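Local coordinates for universal stress protein A-like protein (Arabidopsis thaliana, PDB 2GM3), which binds AMP as a member of the universal stress protein A family, though its cellular role remains undefined, at residues K37-R40 with S41-D45. Sequence-based numbering, arbitrary orientation.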
# COMPACT_ATOMS: atom_id res chain seq x y z
N LYS A 37 -8.27 6.60 6.85
CA LYS A 37 -7.09 7.41 6.54
C LYS A 37 -6.95 7.82 5.09
O LYS A 37 -6.33 8.85 4.81
CB LYS A 37 -5.78 6.72 6.95
CG LYS A 37 -5.78 6.12 8.31
CD LYS A 37 -5.67 7.12 9.39
CE LYS A 37 -5.40 6.42 10.70
NZ LYS A 37 -5.75 7.29 11.88
N ILE A 38 -7.51 7.04 4.17
CA ILE A 38 -7.40 7.36 2.73
C ILE A 38 -8.66 7.99 2.13
O ILE A 38 -8.59 9.06 1.55
CB ILE A 38 -6.91 6.14 1.87
CG1 ILE A 38 -5.63 5.52 2.47
CG2 ILE A 38 -6.76 6.49 0.36
CD1 ILE A 38 -4.36 5.99 1.86
N VAL A 39 -9.80 7.33 2.28
CA VAL A 39 -11.05 7.85 1.75
C VAL A 39 -11.45 9.08 2.55
O VAL A 39 -11.78 10.12 1.97
CB VAL A 39 -12.18 6.79 1.81
CG1 VAL A 39 -13.51 7.39 1.37
CG2 VAL A 39 -11.82 5.55 0.98
N ARG A 40 -11.39 8.98 3.88
CA ARG A 40 -11.77 10.08 4.78
C ARG A 40 -13.20 10.52 4.46
O ARG A 40 -14.03 9.68 4.15
CB ARG A 40 -10.74 11.24 4.69
CG ARG A 40 -9.28 10.80 5.05
CD ARG A 40 -8.19 11.86 4.83
NE ARG A 40 -8.45 13.11 5.54
CZ ARG A 40 -7.86 13.50 6.68
NH1 ARG A 40 -6.96 12.73 7.29
NH2 ARG A 40 -8.18 14.67 7.21
N SER A 41 -13.48 11.81 4.49
CA SER A 41 -14.81 12.31 4.11
C SER A 41 -14.99 12.43 2.59
O SER A 41 -16.08 12.72 2.11
CB SER A 41 -15.06 13.65 4.77
OG SER A 41 -14.19 14.61 4.19
N ASN A 42 -13.93 12.16 1.84
CA ASN A 42 -13.95 12.36 0.38
C ASN A 42 -14.45 11.15 -0.35
O ASN A 42 -13.74 10.55 -1.15
CB ASN A 42 -12.58 12.77 -0.11
CG ASN A 42 -12.17 14.11 0.43
OD1 ASN A 42 -12.93 15.09 0.33
ND2 ASN A 42 -10.99 14.17 1.05
N THR A 43 -15.71 10.82 -0.10
CA THR A 43 -16.26 9.53 -0.49
C THR A 43 -16.55 9.41 -1.97
O THR A 43 -16.73 8.31 -2.48
CB THR A 43 -17.49 9.18 0.36
OG1 THR A 43 -18.35 10.32 0.42
CG2 THR A 43 -17.06 8.84 1.80
N SER A 44 -16.60 10.53 -2.68
CA SER A 44 -16.75 10.47 -4.13
C SER A 44 -15.43 10.44 -4.90
O SER A 44 -15.42 10.24 -6.12
CB SER A 44 -17.68 11.57 -4.61
OG SER A 44 -18.95 11.25 -4.10
N ASP A 45 -14.32 10.59 -4.17
CA ASP A 45 -12.99 10.59 -4.78
C ASP A 45 -12.42 9.17 -4.89
O ASP A 45 -11.41 8.94 -5.55
CB ASP A 45 -12.08 11.56 -4.02
CG ASP A 45 -12.35 13.03 -4.39
OD1 ASP A 45 -11.58 13.60 -5.21
OD2 ASP A 45 -13.34 13.64 -3.90
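V39 and T43 meet where the chain leaves helix 25-39 and doubles back toward the sheet. The CG1 methyl of V39 packs against the CG2 methyl of T43 at 3.9 Å, the two side chains crossing at about a right angle, and CG1 also lies 3.9 Å from T43 CA. V39 has swung CG1 anti to its own nitrogen (chi1 175°), which carries that methyl to T43. T43 CG2 also rests 3.9 Å from R40 O.

The backbone between them closes a type II' beta turn from V39 to N42. Its hydrogen bond runs from N42 N to V39 O over 3.0 Å and is distinctly bent, 135° at the hydrogen, with the donor tilted out of the carbonyl plane. R40, the first residue past the helix, takes the positive phi (55°) that such a turn needs at its second position. A type I turn from N42 to D45 follows directly, closed by D45 N to N42 O at 3.1 Å.

The loose part is S41, which is exposed, its CB pointing away from the helix end. R40 instead leaves the turn to be gripped by the second subunit: NH1 bonds OG1 of T6 of that subunit, and NE forms a salt bridge with OD1 of its D45, while D45 here pairs in the same way with R40 of the second subunit. V39 and T43 both lean on V101, just ahead of strand 102-109. The turn is the connection from helix 25-39 into strand 46-54 of the parallel sheet, away from the AMP site, and V39 packs on F46 of that strand.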